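Local structure of histone-lysine N-methyltransferase SETMAR (Homo sapiens, 3BO5) at residues D16-Q21 against F38-D43; Y247-R252 against K262-H267. The protein transfers methyl groups from S-adenosyl-L-methionine to histone H3 through the SET methyltransferase part present here, and acts in DNA double-strand break repair. The protein carries 2 engineered substitutions. All blocks are in the same frame, centred on the assembly; numbering follows the deposited sequence. Where two conformers were deposited one is given.

Interaction 1 (D16-Q21 against F38-D43); sequences DVACGQ and FQYTPD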
ATOM      1  N   ASP A  16      20.655   2.065   0.616  1.00 17.59           N
ATOM      2  CA  ASP A  16      19.351   1.528   0.239  1.00 16.92           C
ATOM      3  C   ASP A  16      18.440   1.392   1.441  1.00 14.66           C
ATOM      4  O   ASP A  16      18.682   0.534   2.264  1.00 14.73           O
ATOM      5  CB  ASP A  16      19.517   0.126  -0.345  1.00 15.97           C
ATOM      6  CG  ASP A  16      18.194  -0.443  -0.888  1.00 17.62           C
ATOM      7  OD1 ASP A  16      18.178  -1.595  -1.380  1.00 16.88           O
ATOM      8  OD2 ASP A  16      17.150   0.242  -0.775  1.00 14.78           O
ATOM      9  N   VAL A  17      17.426   2.243   1.539  1.00 15.27           N
ATOM     10  CA  VAL A  17      16.580   2.149   2.720  1.00 15.27           C
ATOM     11  C   VAL A  17      15.867   0.789   2.812  1.00 16.32           C
ATOM     12  O   VAL A  17      15.490   0.352   3.927  1.00 15.97           O
ATOM     13  CB  VAL A  17      15.568   3.310   2.708  1.00 15.57           C
ATOM     14  CG1 VAL A  17      14.612   3.178   3.921  1.00 17.35           C
ATOM     15  CG2 VAL A  17      16.358   4.645   2.737  1.00 17.03           C
ATOM     16  N   ALA A  18      15.675   0.140   1.655  1.00 14.74           N
ATOM     17  CA  ALA A  18      15.009  -1.149   1.543  1.00 14.43           C
ATOM     18  C   ALA A  18      15.945  -2.325   1.745  1.00 14.03           C
ATOM     19  O   ALA A  18      15.520  -3.451   1.561  1.00 15.52           O
ATOM     20  CB  ALA A  18      14.284  -1.268   0.232  1.00 13.26           C
ATOM     21  N   CYS A  19      17.208  -2.038   2.071  1.00 15.52           N
ATOM     22  CA  CYS A  19      18.137  -3.081   2.544  1.00 16.06           C
ATOM     23  C   CYS A  19      18.235  -4.225   1.519  1.00 16.32           C
ATOM     24  O   CYS A  19      18.327  -5.400   1.881  1.00 15.35           O
ATOM     25  CB  CYS A  19      17.629  -3.611   3.881  1.00 16.97           C
ATOM     26  SG  CYS A  19      17.622  -2.312   5.139  1.00 20.87           S
ATOM     27  N   GLY A  20      18.186  -3.879   0.236  1.00 16.58           N
ATOM     28  CA  GLY A  20      18.385  -4.919  -0.804  1.00 16.80           C
ATOM     29  C   GLY A  20      17.161  -5.824  -1.015  1.00 17.76           C
ATOM     30  O   GLY A  20      17.201  -6.774  -1.805  1.00 18.76           O
ATOM     31  N   GLN A  21      16.074  -5.521  -0.290  1.00 14.84           N
ATOM     32  CA  GLN A  21      14.891  -6.403  -0.212  0.50 16.03           C
ATOM     33  C   GLN A  21      13.834  -6.140  -1.276  1.00 15.76           C
ATOM     34  O   GLN A  21      12.857  -6.873  -1.355  1.00 16.33           O
ATOM     35  CB  GLN A  21      14.268  -6.428   1.213  0.50 14.89           C
ATOM     36  CG  GLN A  21      15.201  -7.029   2.313  0.50 17.03           C
ATOM     37  CD  GLN A  21      14.627  -7.050   3.718  0.50 17.27           C
ATOM     38  OE1 GLN A  21      13.542  -7.548   3.962  0.50 20.90           O
ATOM     39  NE2 GLN A  21      15.383  -6.526   4.665  0.50 21.76           N
ATOM     40  N   PHE A  38      14.033   1.181  11.296  1.00 18.65           N
ATOM     41  CA  PHE A  38      12.979   0.204  11.443  1.00 17.87           C
ATOM     42  C   PHE A  38      13.423  -1.084  10.790  1.00 16.52           C
ATOM     43  O   PHE A  38      14.472  -1.085  10.099  1.00 18.50           O
ATOM     44  CB  PHE A  38      11.659   0.679  10.809  1.00 17.82           C
ATOM     45  CG  PHE A  38      11.787   0.884   9.325  1.00 15.56           C
ATOM     46  CD1 PHE A  38      11.230  -0.046   8.444  1.00 13.01           C
ATOM     47  CD2 PHE A  38      12.503   1.973   8.854  1.00 15.18           C
ATOM     48  CE1 PHE A  38      11.427   0.100   7.041  1.00 14.62           C
ATOM     49  CE2 PHE A  38      12.680   2.152   7.474  1.00 14.73           C
ATOM     50  CZ  PHE A  38      12.140   1.191   6.608  1.00 14.82           C
ATOM     51  N   GLN A  39      12.668  -2.170  10.987  1.00 15.70           N
ATOM     52  CA  GLN A  39      13.023  -3.423  10.324  1.00 15.76           C
ATOM     53  C   GLN A  39      12.338  -3.519   8.963  1.00 14.60           C
ATOM     54  O   GLN A  39      11.136  -3.549   8.885  1.00 16.25           O
ATOM     55  CB  GLN A  39      12.569  -4.626  11.092  1.00 16.25           C
ATOM     56  CG  GLN A  39      13.217  -4.817  12.428  1.00 25.33           C
ATOM     57  CD  GLN A  39      12.805  -6.139  13.064  1.00 33.70           C
ATOM     58  OE1 GLN A  39      12.521  -7.148  12.376  1.00 37.98           O
ATOM     59  NE2 GLN A  39      12.756  -6.135  14.387  1.00 38.18           N
ATOM     60  N   TYR A  40      13.118  -3.539   7.897  1.00 13.71           N
ATOM     61  CA  TYR A  40      12.477  -3.594   6.597  1.00 13.46           C
ATOM     62  C   TYR A  40      11.873  -4.944   6.283  1.00 14.33           C
ATOM     63  O   TYR A  40      12.518  -5.994   6.522  1.00 16.94           O
ATOM     64  CB  TYR A  40      13.533  -3.241   5.525  1.00 13.74           C
ATOM     65  CG  TYR A  40      12.794  -2.871   4.242  1.00 13.49           C
ATOM     66  CD1 TYR A  40      12.357  -1.554   4.041  1.00 12.97           C
ATOM     67  CD2 TYR A  40      12.396  -3.852   3.289  1.00 14.37           C
ATOM     68  CE1 TYR A  40      11.598  -1.211   2.937  1.00 11.05           C
ATOM     69  CE2 TYR A  40      11.584  -3.525   2.197  1.00 14.03           C
ATOM     70  CZ  TYR A  40      11.196  -2.165   2.032  1.00 13.02           C
ATOM     71  OH  TYR A  40      10.412  -1.731   1.001  1.00 12.54           O
ATOM     72  N   THR A  41      10.675  -4.939   5.672  1.00 12.18           N
ATOM     73  CA  THR A  41      10.141  -6.126   5.047  1.00 13.90           C
ATOM     74  C   THR A  41       9.480  -5.725   3.771  1.00 13.09           C
ATOM     75  O   THR A  41       8.789  -4.686   3.739  1.00 13.73           O
ATOM     76  CB  THR A  41       9.109  -6.829   5.955  1.00 13.27           C
ATOM     77  OG1 THR A  41       8.581  -7.972   5.262  1.00 14.10           O
ATOM     78  CG2 THR A  41       7.895  -5.919   6.359  1.00 14.65           C
ATOM     79  N   PRO A  42       9.713  -6.505   2.703  1.00 14.08           N
ATOM     80  CA  PRO A  42       9.017  -6.192   1.473  1.00 13.11           C
ATOM     81  C   PRO A  42       7.605  -6.678   1.470  1.00 12.81           C
ATOM     82  O   PRO A  42       6.800  -6.342   0.528  1.00 14.45           O
ATOM     83  CB  PRO A  42       9.871  -6.935   0.409  1.00 13.09           C
ATOM     84  CG  PRO A  42      10.358  -8.180   1.173  1.00 13.67           C
ATOM     85  CD  PRO A  42      10.592  -7.689   2.608  1.00 15.11           C
ATOM     86  N   ASP A  43       7.216  -7.494   2.486  1.00 12.38           N
ATOM     87  CA  ASP A  43       5.932  -8.126   2.438  1.00 11.84           C
ATOM     88  C   ASP A  43       5.292  -8.120   3.817  1.00 11.10           C
ATOM     89  O   ASP A  43       5.987  -8.000   4.805  1.00 11.70           O
ATOM     90  CB  ASP A  43       6.007  -9.589   2.015  1.00 13.14           C
ATOM     91  CG  ASP A  43       6.207  -9.711   0.526  1.00 14.10           C
ATOM     92  OD1 ASP A  43       5.242  -9.460  -0.202  1.00 18.53           O
ATOM     93  OD2 ASP A  43       7.331 -10.105   0.162  1.00 20.01           O
TER
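Ala18 sits over one face of the Tyr40 ring, its CA 3.7 Å from the ring centroid and 13° off the normal, a CH-pi contact. Ala18 CB rests against Tyr40 CZ at 3.7 Å, and a methyl group is small enough to let the backbone itself come down on the ring. CG of Tyr40 stands anti to its backbone N (chi1 -163°), and the ring beyond it presents a face to Ala18. Gln21 runs past it in the opposite direction, CB 3.8 Å from Tyr40 CD2, and Pro42 CB meets the Gln21 backbone O at 3.5 Å. Separately, Val17 CG1 reaches the edge of the Phe38 ring, 4.2 Å from CZ, the two side chains crossing at about a right angle.

Asp16 shapes this surface. Its OD2 accepts from Ala18 N (2.8 Å), an Asx turn, while OD1 takes Gly20 N; the positive phi of Gly20 in the type I' turn 18-21 suits glycine. Tyr40 OH is hydrogen-bonded to Glu22, which fixes the far end of the ring. The contact sets the loop before strand 27-29 on strand 39-40, whose Gln39 and Thr41 bond through their backbones to the 201-203 loop.

Interaction 2 (Y247-R252 against K262-H267); sequences YDYSGR and KERLDH. With SAH (S-adenosyl-L-homocysteine), chain F.
The backbone O of Ser250 is gripped by two waters that carry it across to Lys262 and Glu263. One, 2.9 Å from Ser250 O, accepts from Lys262 N; the other, 2.7 Å from Ser250 O, has a weak second bond to Glu263 OE2. A third water donates to Asp248 O and to Lys262 O. Gly251 CA also lies close to Lys262 O, at 3.1 Å, in a C-H...O contact; a side chain here would run into that oxygen, so glycine fits both the site and its positive phi. Asp248 OD1 holds the turn by accepting from Ser250 N and OG.

From within the same turn, Tyr249 O accepts a nearly straight bond (176°) from Arg264 N, 2.9 Å long. The Arg264 chain then bends at chi2 (-87°) and chi3, and its guanidinium stacks on one face of the Tyr249 ring, CZ 3.9 Å from the ring centroid with the planes 28° apart, a cation-pi arrangement. NH1 donates to Tyr247 OH (2.9 Å), which lies near the guanidinium plane, and NH2 bonds to Asn178 O. Arginine suits the place because its flat, charged guanidinium can be held by its face and its edge together. Tyr249 OH has its own partner, Leu209 O. An alanine in place of Tyr249 would probably leave the guanidinium without its stacking face, freer to turn, and Leu209 O without its hydroxyl mate.

Both side chains line the cofactor pocket: SD of S-adenosyl-L-homocysteine lies 3.3 Å from Arg264 NH2, at the guanidinium edge, while its C5' meets the edge of the Tyr249 ring. Tyr247 pairs through its backbone with Asn210 and Ser212, and Tyr249 N bonds to His211 ND1, consistent with the pseudoknot characteristic of the SET fold.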
ATOM      1  N   TYR A 247      -1.018   9.311  -0.360  1.00 10.55           N
ATOM      2  CA  TYR A 247      -2.359   8.759  -0.536  1.00 10.09           C
ATOM      3  C   TYR A 247      -3.256   9.379   0.543  1.00 10.31           C
ATOM      4  O   TYR A 247      -2.763  10.122   1.399  1.00 11.77           O
ATOM      5  CB  TYR A 247      -2.434   7.236  -0.397  1.00 12.80           C
ATOM      6  CG  TYR A 247      -2.106   6.539   0.919  1.00 11.64           C
ATOM      7  CD1 TYR A 247      -3.113   6.172   1.810  1.00 12.42           C
ATOM      8  CD2 TYR A 247      -0.758   6.127   1.210  1.00 11.39           C
ATOM      9  CE1 TYR A 247      -2.821   5.410   2.934  1.00 12.68           C
ATOM     10  CE2 TYR A 247      -0.473   5.362   2.350  1.00 13.60           C
ATOM     11  CZ  TYR A 247      -1.509   5.038   3.196  1.00 13.38           C
ATOM     12  OH  TYR A 247      -1.345   4.225   4.300  1.00 13.93           O
ATOM     13  N   ASP A 248      -4.553   9.134   0.368  1.00 10.98           N
ATOM     14  CA  ASP A 248      -5.497   9.756   1.288  1.00 13.04           C
ATOM     15  C   ASP A 248      -5.675   8.904   2.516  1.00 11.12           C
ATOM     16  O   ASP A 248      -6.168   7.781   2.412  1.00 11.97           O
ATOM     17  CB  ASP A 248      -6.815   9.913   0.554  1.00 11.88           C
ATOM     18  CG  ASP A 248      -7.977  10.418   1.436  1.00 15.09           C
ATOM     19  OD1 ASP A 248      -7.806  10.765   2.630  1.00 14.50           O
ATOM     20  OD2 ASP A 248      -9.078  10.510   0.785  1.00 16.89           O
ATOM     21  N   TYR A 249      -5.222   9.422   3.673  1.00 10.95           N
ATOM     22  CA  TYR A 249      -5.273   8.603   4.886  1.00 11.16           C
ATOM     23  C   TYR A 249      -6.729   8.252   5.287  1.00 12.76           C
ATOM     24  O   TYR A 249      -6.891   7.336   6.094  1.00 12.83           O
ATOM     25  CB  TYR A 249      -4.616   9.336   6.056  1.00 12.32           C
ATOM     26  CG  TYR A 249      -3.112   9.329   6.041  1.00  9.75           C
ATOM     27  CD1 TYR A 249      -2.390   8.899   4.915  1.00 12.28           C
ATOM     28  CD2 TYR A 249      -2.398   9.746   7.172  1.00 11.32           C
ATOM     29  CE1 TYR A 249      -0.982   8.943   4.922  1.00  9.94           C
ATOM     30  CE2 TYR A 249      -1.016   9.755   7.202  1.00 11.99           C
ATOM     31  CZ  TYR A 249      -0.315   9.350   6.051  1.00 11.60           C
ATOM     32  OH  TYR A 249       1.035   9.396   6.129  1.00 10.78           O
ATOM     33  N   SER A 250      -7.750   8.993   4.795  1.00 12.96           N
ATOM     34  CA  SER A 250      -9.138   8.603   5.069  1.00 13.59           C
ATOM     35  C   SER A 250      -9.657   7.555   4.144  1.00 12.70           C
ATOM     36  O   SER A 250     -10.752   7.006   4.360  1.00 13.92           O
ATOM     37  CB  SER A 250     -10.064   9.833   4.963  1.00 13.01           C
ATOM     38  OG  SER A 250     -10.226  10.162   3.608  1.00 16.92           O
ATOM     39  N   GLY A 251      -8.882   7.300   3.067  1.00 12.91           N
ATOM     40  CA  GLY A 251      -9.262   6.313   2.082  1.00 13.44           C
ATOM     41  C   GLY A 251     -10.411   6.747   1.196  1.00 15.13           C
ATOM     42  O   GLY A 251     -10.872   5.935   0.363  1.00 15.65           O
ATOM     43  N   ARG A 252     -10.826   8.024   1.326  1.00 14.93           N
ATOM     44  CA  ARG A 252     -11.978   8.485   0.496  1.00 16.41           C
ATOM     45  C   ARG A 252     -11.707   8.725  -0.973  1.00 17.25           C
ATOM     46  O   ARG A 252     -12.612   8.535  -1.808  1.00 17.01           O
ATOM     47  CB  ARG A 252     -12.585   9.742   1.075  1.00 17.01           C
ATOM     48  CG  ARG A 252     -13.354   9.451   2.296  1.00 17.74           C
ATOM     49  CD  ARG A 252     -13.876  10.695   2.737  1.00 24.00           C
ATOM     50  NE  ARG A 252     -12.766  11.454   3.264  1.00 27.07           N
ATOM     51  CZ  ARG A 252     -12.878  12.682   3.716  1.00 31.57           C
ATOM     52  NH1 ARG A 252     -14.101  13.267   3.697  1.00 26.19           N
ATOM     53  NH2 ARG A 252     -11.787  13.293   4.188  1.00 27.88           N
ATOM     54  N   LYS A 262     -10.657   2.353   4.067  1.00 16.43           N
ATOM     55  CA  LYS A 262      -9.212   2.182   4.219  0.50 15.26           C
ATOM     56  C   LYS A 262      -8.785   3.380   5.042  1.00 15.23           C
ATOM     57  O   LYS A 262      -8.612   4.473   4.522  1.00 14.40           O
ATOM     58  CB  LYS A 262      -8.492   2.119   2.835  0.50 15.50           C
ATOM     59  CG  LYS A 262      -8.842   0.828   1.992  0.50 15.25           C
ATOM     60  CD  LYS A 262      -8.923   0.984   0.464  0.50 13.26           C
ATOM     61  CE  LYS A 262     -10.207   1.618   0.100  0.50 19.84           C
ATOM     62  NZ  LYS A 262     -10.726   1.137  -1.180  0.50 16.45           N
ATOM     63  N   GLU A 263      -8.707   3.180   6.371  1.00 14.79           N
ATOM     64  CA  GLU A 263      -8.516   4.310   7.280  1.00 14.29           C
ATOM     65  C   GLU A 263      -7.268   4.196   8.116  1.00 14.61           C
ATOM     66  O   GLU A 263      -7.076   3.212   8.853  1.00 14.91           O
ATOM     67  CB  GLU A 263      -9.689   4.346   8.258  1.00 15.89           C
ATOM     68  CG  GLU A 263     -10.986   4.443   7.465  1.00 20.96           C
ATOM     69  CD  GLU A 263     -12.194   4.307   8.342  1.00 27.56           C
ATOM     70  OE1 GLU A 263     -12.476   3.177   8.780  1.00 31.43           O
ATOM     71  OE2 GLU A 263     -12.829   5.342   8.595  1.00 32.46           O
ATOM     72  N   ARG A 264      -6.463   5.250   8.069  1.00 13.11           N
ATOM     73  CA  ARG A 264      -5.321   5.322   8.975  1.00 13.58           C
ATOM     74  C   ARG A 264      -5.777   5.668  10.386  1.00 17.14           C
ATOM     75  O   ARG A 264      -6.674   6.485  10.582  1.00 16.77           O
ATOM     76  CB  ARG A 264      -4.303   6.355   8.491  1.00 14.55           C
ATOM     77  CG  ARG A 264      -3.586   5.849   7.281  1.00 15.48           C
ATOM     78  CD  ARG A 264      -2.373   5.002   7.654  1.00 17.40           C
ATOM     79  NE  ARG A 264      -1.264   5.690   8.264  1.00 17.24           N
ATOM     80  CZ  ARG A 264      -0.184   6.132   7.585  1.00 14.47           C
ATOM     81  NH1 ARG A 264      -0.095   5.872   6.278  1.00 14.57           N
ATOM     82  NH2 ARG A 264       0.796   6.756   8.216  1.00 17.31           N
ATOM     83  N   LEU A 265      -5.151   5.061  11.389  1.00 16.14           N
ATOM     84  CA  LEU A 265      -5.668   5.248  12.766  1.00 17.42           C
ATOM     85  C   LEU A 265      -4.684   6.076  13.575  1.00 19.10           C
ATOM     86  O   LEU A 265      -3.469   6.042  13.323  1.00 18.77           O
ATOM     87  CB  LEU A 265      -5.784   3.879  13.436  1.00 16.03           C
ATOM     88  CG  LEU A 265      -6.649   2.852  12.673  1.00 19.15           C
ATOM     89  CD1 LEU A 265      -6.630   1.538  13.496  1.00 17.79           C
ATOM     90  CD2 LEU A 265      -8.024   3.326  12.350  1.00 16.84           C
ATOM     91  N   ASP A 266      -5.209   6.802  14.570  1.00 19.63           N
ATOM     92  CA  ASP A 266      -4.276   7.416  15.510  1.00 22.50           C
ATOM     93  C   ASP A 266      -4.912   7.413  16.893  1.00 22.68           C
ATOM     94  O   ASP A 266      -5.987   6.813  17.108  1.00 22.92           O
ATOM     95  CB  ASP A 266      -3.845   8.795  15.038  1.00 22.39           C
ATOM     96  CG  ASP A 266      -4.861   9.882  15.321  1.00 25.70           C
ATOM     97  OD1 ASP A 266      -6.069   9.562  15.348  1.00 28.23           O
ATOM     98  OD2 ASP A 266      -4.419  11.106  15.446  1.00 32.12           O
ATOM     99  N   HIS A 267      -4.220   8.036  17.817  1.00 25.38           N
ATOM    100  CA  HIS A 267      -4.763   8.136  19.161  1.00 28.58           C
ATOM    101  C   HIS A 267      -4.911   9.593  19.507  1.00 29.40           C
ATOM    102  O   HIS A 267      -4.062  10.439  19.158  1.00 30.36           O
ATOM    103  CB  HIS A 267      -3.810   7.498  20.153  1.00 30.23           C
ATOM    104  CG  HIS A 267      -4.290   7.534  21.572  1.00 34.32           C
ATOM    105  ND1 HIS A 267      -5.505   7.007  21.962  1.00 36.61           N
ATOM    106  CD2 HIS A 267      -3.711   8.025  22.695  1.00 38.89           C
ATOM    107  CE1 HIS A 267      -5.660   7.180  23.266  1.00 39.38           C
ATOM    108  NE2 HIS A 267      -4.580   7.778  23.735  1.00 37.98           N
TER
HETATM  109  N   SAH F 305       6.250  11.554   7.805  1.00 13.08           N
HETATM  110  CA  SAH F 305       6.325  10.137   8.287  1.00 14.34           C
HETATM  111  CB  SAH F 305       5.873   9.126   7.206  1.00 14.13           C
HETATM  112  CG  SAH F 305       4.335   9.082   7.166  1.00 11.32           C
HETATM  113  SD  SAH F 305       3.642   8.342   8.673  1.00 14.08           S
HETATM  114  C   SAH F 305       7.767   9.862   8.769  1.00 12.98           C
HETATM  115  O   SAH F 305       8.576  10.778   8.881  1.00 14.21           O
HETATM  116  OXT SAH F 305       8.077   8.654   9.030  1.00 14.58           O
HETATM  117  C5' SAH F 305       2.391   9.576   9.082  1.00 14.52           C
HETATM  118  C4' SAH F 305       2.932  10.828   9.768  1.00 13.30           C
HETATM  119  O4' SAH F 305       3.559  11.705   8.828  1.00 11.50           O
HETATM  120  C3' SAH F 305       1.858  11.674  10.387  1.00 15.50           C
HETATM  121  O3' SAH F 305       1.524  11.193  11.718  1.00 18.06           O
HETATM  122  C2' SAH F 305       2.458  13.050  10.419  1.00 15.33           C
HETATM  123  O2' SAH F 305       3.514  13.158  11.392  1.00 18.10           O
HETATM  124  C1' SAH F 305       3.172  13.069   9.082  1.00 11.08           C
HETATM  125  N9  SAH F 305       2.289  13.452   7.961  1.00 12.05           N
HETATM  126  C8  SAH F 305       1.893  12.676   6.875  1.00 11.65           C
HETATM  127  N7  SAH F 305       1.180  13.427   6.058  1.00 15.52           N
HETATM  128  C5  SAH F 305       1.121  14.682   6.548  1.00 12.76           C
HETATM  129  C6  SAH F 305       0.454  15.832   6.073  1.00 11.71           C
HETATM  130  N6  SAH F 305      -0.210  15.940   4.920  1.00 12.52           N
HETATM  131  N1  SAH F 305       0.569  16.948   6.896  1.00 12.36           N
HETATM  132  C2  SAH F 305       1.267  16.920   8.063  1.00 13.30           C
HETATM  133  N3  SAH F 305       1.954  15.828   8.553  1.00 12.97           N
HETATM  134  C4  SAH F 305       1.783  14.720   7.779  1.00 11.19           C
HETATM  135  O   HOH W   1      -6.183   5.279   3.587  1.00 12.95           O
HETATM  136  O   HOH W   2     -12.005   4.665   3.296  1.00 18.84           O
HETATM  137  O   HOH W   3     -12.888   7.360   5.973  1.00 21.43           O

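From the N terminus the chain first closes a short loop at interaction 1, where 16-21 meets 38-43 across the 16 residues that hold strand 27-29. More than 200 residues later, interaction 2 closes a still shorter loop, bringing 262-267 back to 247-252. The two follow in series, neither nested nor crossed, with centres about 23 Å apart and nearest atoms about 12 Å apart. The first ties the N-terminal part of the chain together, near Arg207; the second joins the loop after strand 244-247 to strand 260-266. Bound S-adenosyl-L-homocysteine touches interaction 2, whereas the side chain of Phe38 in interaction 1 stays about 8 Å from it.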